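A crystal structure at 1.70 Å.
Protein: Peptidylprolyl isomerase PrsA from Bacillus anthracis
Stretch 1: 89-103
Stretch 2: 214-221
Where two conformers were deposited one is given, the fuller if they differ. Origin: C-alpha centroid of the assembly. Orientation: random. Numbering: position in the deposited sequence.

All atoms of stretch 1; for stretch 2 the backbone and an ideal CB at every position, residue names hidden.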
HETATM    1  N   MSE A  89      16.364   7.897   1.871  1.00 48.86           N
HETATM    2  CA  MSE A  89      15.708   8.608   2.955  1.00 53.57           C
HETATM    3  C   MSE A  89      16.478   9.891   3.269  1.00 51.09           C
HETATM    4  O   MSE A  89      15.871  10.934   3.503  1.00 51.14           O
HETATM    5  CB  MSE A  89      15.612   7.711   4.193  1.00 58.18           C
HETATM    6  CG  MSE A  89      14.624   8.188   5.226  1.00 67.61           C
HETATM    7 SE   MSE A  89      12.839   8.364   4.442  1.00 80.91          SE
HETATM    8  CE  MSE A  89      11.593   7.050   5.179  1.00 83.64           C
ATOM      9  N   ASN A  90      17.815   9.801   3.275  1.00 50.25           N
ATOM     10  CA  ASN A  90      18.655  10.957   3.537  1.00 50.84           C
ATOM     11  C   ASN A  90      18.388  12.027   2.479  1.00 50.61           C
ATOM     12  O   ASN A  90      18.324  13.213   2.846  1.00 46.19           O
ATOM     13  CB  ASN A  90      20.150  10.623   3.543  1.00 54.30           C
ATOM     14  CG  ASN A  90      20.598   9.878   4.782  1.00 56.15           C
ATOM     15  OD1 ASN A  90      19.812   9.665   5.704  1.00 57.01           O
ATOM     16  ND2 ASN A  90      21.866   9.501   4.818  1.00 60.13           N
ATOM     17  N   LYS A  91      18.255  11.609   1.219  1.00 46.91           N
ATOM     18  CA  LYS A  91      17.999  12.553   0.102  1.00 46.54           C
ATOM     19  C   LYS A  91      16.608  13.172   0.282  1.00 44.53           C
ATOM     20  O   LYS A  91      16.469  14.391   0.044  1.00 44.31           O
ATOM     21  CB  LYS A  91      18.133  11.828  -1.243  1.00 48.62           C
ATOM     22  CG  LYS A  91      17.944  12.697  -2.477  1.00 51.58           C
ATOM     23  CD  LYS A  91      18.034  11.928  -3.782  1.00 55.97           C
ATOM     24  CE  LYS A  91      17.791  12.796  -5.000  1.00 59.97           C
ATOM     25  NZ  LYS A  91      17.839  12.013  -6.257  1.00 63.32           N
ATOM     26  N   ALA A  92      15.629  12.366   0.707  1.00 43.88           N
ATOM     27  CA  ALA A  92      14.242  12.844   0.927  1.00 45.52           C
ATOM     28  C   ALA A  92      14.217  13.879   2.064  1.00 45.98           C
ATOM     29  O   ALA A  92      13.503  14.898   1.938  1.00 43.51           O
ATOM     30  CB  ALA A  92      13.345  11.680   1.249  1.00 46.94           C
ATOM     31  N   ILE A  93      14.945  13.606   3.142  1.00 46.35           N
ATOM     32  CA  ILE A  93      14.985  14.542   4.305  1.00 49.26           C
ATOM     33  C   ILE A  93      15.686  15.830   3.862  1.00 49.65           C
ATOM     34  O   ILE A  93      15.216  16.917   4.244  1.00 47.54           O
ATOM     35  CB  ILE A  93      15.655  13.875   5.524  1.00 52.67           C
ATOM     36  CG1 ILE A  93      14.859  12.652   5.988  1.00 55.67           C
ATOM     37  CG2 ILE A  93      15.844  14.874   6.658  1.00 54.62           C
ATOM     38  CD1 ILE A  93      15.556  11.815   7.028  1.00 57.30           C
ATOM     39  N   LYS A  94      16.747  15.708   3.063  1.00 47.34           N
ATOM     40  CA  LYS A  94      17.471  16.912   2.577  1.00 49.91           C
ATOM     41  C   LYS A  94      16.537  17.733   1.680  1.00 48.91           C
ATOM     42  O   LYS A  94      16.574  18.968   1.777  1.00 49.33           O
ATOM     43  CB  LYS A  94      18.765  16.511   1.860  1.00 53.76           C
ATOM     44  CG  LYS A  94      19.617  17.676   1.380  1.00 58.89           C
ATOM     45  CD  LYS A  94      21.030  17.301   0.983  1.00 63.85           C
ATOM     46  CE  LYS A  94      21.880  18.522   0.689  1.00 68.95           C
ATOM     47  NZ  LYS A  94      23.281  18.170   0.357  1.00 73.33           N
ATOM     48  N   GLN A  95      15.709  17.076   0.859  1.00 43.99           N
ATOM     49  CA  GLN A  95      14.782  17.813  -0.039  1.00 45.80           C
ATOM     50  C   GLN A  95      13.565  18.325   0.740  1.00 42.96           C
ATOM     51  O   GLN A  95      12.924  19.255   0.242  1.00 44.73           O
ATOM     52  CB  GLN A  95      14.379  16.942  -1.230  1.00 47.19           C
ATOM     53  CG  GLN A  95      15.544  16.687  -2.176  1.00 51.09           C
ATOM     54  CD  GLN A  95      15.197  15.818  -3.360  1.00 53.05           C
ATOM     55  OE1 GLN A  95      16.075  15.366  -4.086  1.00 57.33           O
ATOM     56  NE2 GLN A  95      13.912  15.591  -3.574  1.00 53.94           N
ATOM     57  N   SER A  96      13.288  17.783   1.930  1.00 44.20           N
ATOM     58  CA  SER A  96      12.120  18.250   2.729  1.00 45.22           C
ATOM     59  C   SER A  96      12.346  19.690   3.213  1.00 43.26           C
ATOM     60  O   SER A  96      11.368  20.346   3.616  1.00 45.93           O
ATOM     61  CB  SER A  96      11.871  17.355   3.915  1.00 46.02           C
ATOM     62  OG  SER A  96      12.813  17.610   4.949  1.00 45.41           O
ATOM     63  N   VAL A  97      13.592  20.155   3.199  1.00 41.91           N
ATOM     64  CA  VAL A  97      13.893  21.528   3.715  1.00 41.91           C
ATOM     65  C   VAL A  97      13.663  22.526   2.580  1.00 41.86           C
ATOM     66  O   VAL A  97      14.451  22.532   1.607  1.00 42.00           O
ATOM     67  CB  VAL A  97      15.309  21.629   4.307  1.00 41.52           C
ATOM     68  CG1 VAL A  97      15.596  23.027   4.838  1.00 42.42           C
ATOM     69  CG2 VAL A  97      15.535  20.597   5.405  1.00 44.00           C
ATOM     70  N   THR A  98      12.607  23.326   2.709  1.00 41.44           N
ATOM     71  CA  THR A  98      12.227  24.326   1.677  1.00 41.59           C
ATOM     72  C   THR A  98      12.824  25.688   2.036  1.00 39.25           C
ATOM     73  O   THR A  98      13.202  25.888   3.199  1.00 35.74           O
ATOM     74  CB  THR A  98      10.701  24.442   1.568  1.00 44.74           C
ATOM     75  OG1 THR A  98      10.235  25.002   2.795  1.00 45.25           O
ATOM     76  CG2 THR A  98      10.019  23.116   1.303  1.00 46.30           C
ATOM     77  N   GLU A  99      12.900  26.589   1.060  1.00 37.20           N
ATOM     78  CA  GLU A  99      13.407  27.957   1.315  1.00 37.56           C
ATOM     79  C   GLU A  99      12.534  28.586   2.405  1.00 35.09           C
ATOM     80  O   GLU A  99      13.083  29.335   3.225  1.00 33.80           O
ATOM     81  CB  GLU A  99      13.387  28.785   0.025  1.00 42.35           C
ATOM     82  CG  GLU A  99      13.991  30.177   0.177  1.00 46.14           C
ATOM     83  CD  GLU A  99      15.487  30.226   0.469  1.00 50.21           C
ATOM     84  OE1 GLU A  99      16.165  29.188   0.286  1.00 56.47           O
ATOM     85  OE2 GLU A  99      15.977  31.309   0.867  1.00 51.43           O
ATOM     86  N   LYS A 100      11.225  28.298   2.392  1.00 37.36           N
ATOM     87  CA  LYS A 100      10.315  28.830   3.448  1.00 38.99           C
ATOM     88  C   LYS A 100      10.748  28.292   4.820  1.00 36.42           C
ATOM     89  O   LYS A 100      10.768  29.080   5.790  1.00 35.93           O
ATOM     90  CB  LYS A 100       8.856  28.458   3.180  1.00 43.51           C
ATOM     91  CG  LYS A 100       7.920  28.737   4.350  1.00 48.51           C
ATOM     92  CD  LYS A 100       6.450  28.735   3.997  1.00 53.05           C
ATOM     93  CE  LYS A 100       5.565  28.945   5.210  1.00 57.48           C
ATOM     94  NZ  LYS A 100       5.909  30.196   5.929  1.00 57.15           N
ATOM     95  N   ASP A 101      11.090  27.003   4.900  1.00 35.11           N
ATOM     96  CA  ASP A 101      11.573  26.419   6.180  1.00 34.70           C
ATOM     97  C   ASP A 101      12.817  27.192   6.629  1.00 32.51           C
ATOM     98  O   ASP A 101      12.924  27.497   7.830  1.00 32.16           O
ATOM     99  CB  ASP A 101      11.924  24.935   6.054  1.00 37.04           C
ATOM    100  CG  ASP A 101      10.734  24.001   5.869  1.00 42.38           C
ATOM    101  OD1 ASP A 101       9.647  24.333   6.369  1.00 42.34           O
ATOM    102  OD2 ASP A 101      10.913  22.929   5.229  1.00 43.38           O
ATOM    103  N   VAL A 102      13.738  27.473   5.705  1.00 31.86           N
ATOM    104  CA  VAL A 102      14.971  28.211   6.109  1.00 32.36           C
ATOM    105  C   VAL A 102      14.569  29.601   6.620  1.00 31.54           C
ATOM    106  O   VAL A 102      15.004  29.966   7.730  1.00 30.52           O
ATOM    107  CB  VAL A 102      15.987  28.255   4.963  1.00 35.32           C
ATOM    108  CG1 VAL A 102      17.208  29.099   5.306  1.00 35.87           C
ATOM    109  CG2 VAL A 102      16.394  26.838   4.584  1.00 36.30           C
ATOM    110  N   LYS A 103      13.729  30.318   5.871  1.00 31.82           N
ATOM    111  CA  LYS A 103      13.304  31.674   6.298  1.00 32.99           C
ATOM    112  C   LYS A 103      12.567  31.601   7.640  1.00 31.97           C
ATOM    113  O   LYS A 103      12.764  32.506   8.434  1.00 30.30           O
ATOM    114  CB  LYS A 103      12.393  32.340   5.263  1.00 36.02           C
ATOM    115  CG  LYS A 103      13.055  32.680   3.940  1.00 42.37           C
ATOM    116  CD  LYS A 103      12.144  33.474   3.015  1.00 46.31           C
ATOM    117  CE  LYS A 103      12.734  33.692   1.640  1.00 54.47           C
ATOM    118  NZ  LYS A 103      14.064  34.341   1.711  1.00 60.82           N
ATOM    119  N   UNK A 214      21.652  23.038   9.445  1.00 48.64           N
ATOM    120  CA  UNK A 214      21.133  22.698  10.799  1.00 49.14           C
ATOM    121  C   UNK A 214      19.789  21.982  10.679  1.00 46.49           C
ATOM    122  O   UNK A 214      19.601  20.989  11.382  1.00 46.49           O
ATOM    123  CB  UNK A 214      20.980  23.954  11.659  1.00 49.14           C
ATOM    124  N   UNK A 215      18.891  22.466   9.815  1.00 42.04           N
ATOM    125  CA  UNK A 215      17.566  21.803   9.687  1.00 42.78           C
ATOM    126  C   UNK A 215      17.755  20.418   9.064  1.00 44.24           C
ATOM    127  O   UNK A 215      17.043  19.491   9.493  1.00 45.08           O
ATOM    128  CB  UNK A 215      16.607  22.641   8.839  1.00 42.78           C
ATOM    129  N   UNK A 216      18.660  20.304   8.084  1.00 41.33           N
ATOM    130  CA  UNK A 216      18.931  18.994   7.427  1.00 46.56           C
ATOM    131  C   UNK A 216      19.383  18.001   8.505  1.00 49.12           C
ATOM    132  O   UNK A 216      18.760  16.929   8.627  1.00 52.43           O
ATOM    133  CB  UNK A 216      19.994  19.124   6.334  1.00 46.56           C
ATOM    134  N   UNK A 217      20.398  18.384   9.285  1.00 49.09           N
ATOM    135  CA  UNK A 217      20.975  17.516  10.355  1.00 54.97           C
ATOM    136  C   UNK A 217      19.910  17.166  11.412  1.00 56.67           C
ATOM    137  O   UNK A 217      19.750  15.968  11.710  1.00 59.00           O
ATOM    138  CB  UNK A 217      22.160  18.211  11.028  1.00 54.97           C
ATOM    139  N   UNK A 218      19.195  18.163  11.942  0.70 55.19           N
ATOM    140  CA  UNK A 218      18.170  17.917  12.999  0.70 55.73           C
ATOM    141  C   UNK A 218      17.085  16.960  12.483  0.70 55.06           C
ATOM    142  O   UNK A 218      16.706  16.046  13.238  0.70 56.29           O
ATOM    143  CB  UNK A 218      17.530  19.232  13.449  0.70 55.73           C
ATOM    144  N   UNK A 219      16.617  17.148  11.246  1.00 51.07           N
ATOM    145  CA  UNK A 219      15.560  16.265  10.690  1.00 50.52           C
ATOM    146  C   UNK A 219      16.114  14.859  10.423  1.00 51.72           C
ATOM    147  O   UNK A 219      15.333  13.894  10.541  1.00 54.59           O
ATOM    148  CB  UNK A 219      14.991  16.854   9.397  1.00 50.52           C
ATOM    149  N   UNK A 220      17.398  14.751  10.065  1.00 53.38           N
ATOM    150  CA  UNK A 220      18.016  13.433   9.770  1.00 57.34           C
ATOM    151  C   UNK A 220      18.244  12.665  11.078  1.00 61.85           C
ATOM    152  O   UNK A 220      18.044  11.433  11.076  1.00 60.12           O
ATOM    153  CB  UNK A 220      19.339  13.604   9.020  1.00 57.34           C
ATOM    154  N   UNK A 221      18.641  13.368  12.144  1.00 63.71           N
ATOM    155  CA  UNK A 221      18.917  12.726  13.454  1.00 69.26           C
ATOM    156  C   UNK A 221      17.616  12.512  14.240  1.00 70.36           C
ATOM    157  O   UNK A 221      17.691  11.970  15.359  1.00 74.12           O
ATOM    158  CB  UNK A 221      19.886  13.578  14.276  1.00 69.26           C
TER

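Stretch 2 is helical from 214 to 220 and crosses helix 89-95 at 134° between N-to-C directions, with the axes 9.2 Å apart at closest approach. The helical phi/psi values disfavour proline and glycine without choosing among the other residues.

Position 214 has nothing of stretch 1 within 5.5 Å of its ideal CB. Almost any helix-tolerant residue would suit. It is Asn214, which makes no contact with stretch 1.

Position 215 points toward stretch 1. Its ideal CB lies 4.1 Å from Val97 CG2, and the backbone of Asp101 and Val102 lies beyond. An apolar side chain of medium size fits: leucine, isoleucine, valine or methionine. The residue is Leu215. Leu215 CD1 sits 4.1 Å from Val97 CG1 and 3.7 Å from Asp101 O, so the branch reaches the first turn of helix 99-103.

Position 216 points sideways. The ideal CB is 4.8 Å from Val97 CG2 and 5.0 Å from Lys94 CA, so the backbone is near while a longer chain has room to extend. Lys94 could invite an acid, but glutamine or methionine would also pass along this surface. The residue is Glu216. Glu216 CG packs 4.1 Å from Val97 CG2, and the end of the side chain comes nearer to stretch 1 than its CA-to-CB bond suggests. Glu216 OE2 lies 3.4 Å from Lys94 CG, against the aliphatic part of the lysine; no salt bridge forms. A water instead joins the two residues, its O donating to Glu216 OE2 at 2.5 Å and to Lys94 O at 2.7 Å.

Position 217 points away, into space free of stretch 1. Polar or charged residues would suit, among others. It is Glu217.

Position 218 points sideways with no neighbour from stretch 1 near its CB. The choice is again wide. It is Glu218, deposited in two conformers.

Position 219 points toward stretch 1. Its ideal CB is tight against Ile93 CG2, at 3.5 Å. Farther out are three acceptors, Ser96 O, Ser96 OG and Asp101 OD2. Ser96 O and Asp101 OD2 are 3.1 Å apart without a hydrogen bond between them, so a donor is welcome. A long basic chain, arginine or lysine, suits best; glutamine is possible. The residue is Arg219, with chi2 and chi3 both t. Arg219 NH1 donates to Ser96 OG at 3.0 Å, and weakly to Ser96 O, also at 3.0 Å. A third, weak bond from Arg219 NH1 to Asp101 OD2, at 3.3 Å, is part of a salt bridge. Asp101 OD2 also accepts from Thr98 N at 3.1 Å, which ties the arginine to the turn before helix 99-103.

Position 220 points sideways. Its ideal CB is 4.4 Å from Ile93 CG2 and 5.2 Å from Asn90 OD1. A small or medium residue, polar or apolar, would suit: threonine, serine, alanine or valine. It is Thr220. Thr220 OG1 donates to Glu216 O at 2.8 Å and touches Ile93 CG2 at 3.4 Å, while Thr220 CG2 approaches Asn90 OD1 at 4.0 Å.

Position 221 points away and meets nothing of stretch 1. Many residues would do. It is Ala221.

Stretch 2, residues 214-221: NLEEERTA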
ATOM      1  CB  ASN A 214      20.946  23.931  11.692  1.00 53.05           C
ATOM      2  CG  ASN A 214      22.225  24.425  12.331  1.00 62.70           C
ATOM      3  OD1 ASN A 214      23.234  23.724  12.330  1.00 69.13           O
ATOM      4  ND2 ASN A 214      22.175  25.616  12.911  1.00 66.78           N
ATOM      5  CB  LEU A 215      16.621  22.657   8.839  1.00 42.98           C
ATOM      6  CG  LEU A 215      16.046  23.893   9.520  1.00 48.85           C
ATOM      7  CD1 LEU A 215      15.268  24.730   8.526  1.00 46.08           C
ATOM      8  CD2 LEU A 215      15.160  23.502  10.696  1.00 49.85           C
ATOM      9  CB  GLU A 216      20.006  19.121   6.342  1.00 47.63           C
ATOM     10  CG  GLU A 216      19.547  19.823   5.072  1.00 48.57           C
ATOM     11  CD  GLU A 216      20.655  20.149   4.075  1.00 52.02           C
ATOM     12  OE1 GLU A 216      21.836  19.951   4.416  1.00 57.84           O
ATOM     13  OE2 GLU A 216      20.336  20.616   2.958  1.00 51.83           O
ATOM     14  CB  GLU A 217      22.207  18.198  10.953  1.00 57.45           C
ATOM     15  CG  GLU A 217      23.348  18.336   9.950  1.00 60.04           C
ATOM     16  CD  GLU A 217      24.523  19.201  10.376  1.00 63.43           C
ATOM     17  OE1 GLU A 217      24.437  19.845  11.449  1.00 64.70           O
ATOM     18  OE2 GLU A 217      25.523  19.244   9.620  1.00 65.92           O
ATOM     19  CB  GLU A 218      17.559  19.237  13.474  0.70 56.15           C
ATOM     20  CG  GLU A 218      18.528  20.101  14.268  0.70 55.77           C
ATOM     21  CD  GLU A 218      18.065  21.529  14.519  0.70 54.58           C
ATOM     22  OE1 GLU A 218      17.107  21.972  13.849  0.70 51.48           O
ATOM     23  OE2 GLU A 218      18.668  22.197  15.378  0.70 55.62           O
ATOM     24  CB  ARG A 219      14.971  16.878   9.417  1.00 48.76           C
ATOM     25  CG  ARG A 219      14.121  18.111   9.679  1.00 47.95           C
ATOM     26  CD  ARG A 219      13.531  18.683   8.413  1.00 47.36           C
ATOM     27  NE  ARG A 219      12.647  19.794   8.712  1.00 44.64           N
ATOM     28  CZ  ARG A 219      11.900  20.423   7.818  1.00 47.31           C
ATOM     29  NH1 ARG A 219      11.918  20.041   6.552  1.00 48.11           N
ATOM     30  NH2 ARG A 219      11.133  21.432   8.198  1.00 47.49           N
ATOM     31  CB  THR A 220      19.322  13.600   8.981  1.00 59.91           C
ATOM     32  OG1 THR A 220      19.006  14.242   7.745  1.00 56.65           O
ATOM     33  CG2 THR A 220      20.012  12.282   8.698  1.00 63.58           C
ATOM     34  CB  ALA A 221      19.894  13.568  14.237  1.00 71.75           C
TER
HETATM   35  O   HOH W   1      18.133  21.113   1.846  1.00 40.51           O
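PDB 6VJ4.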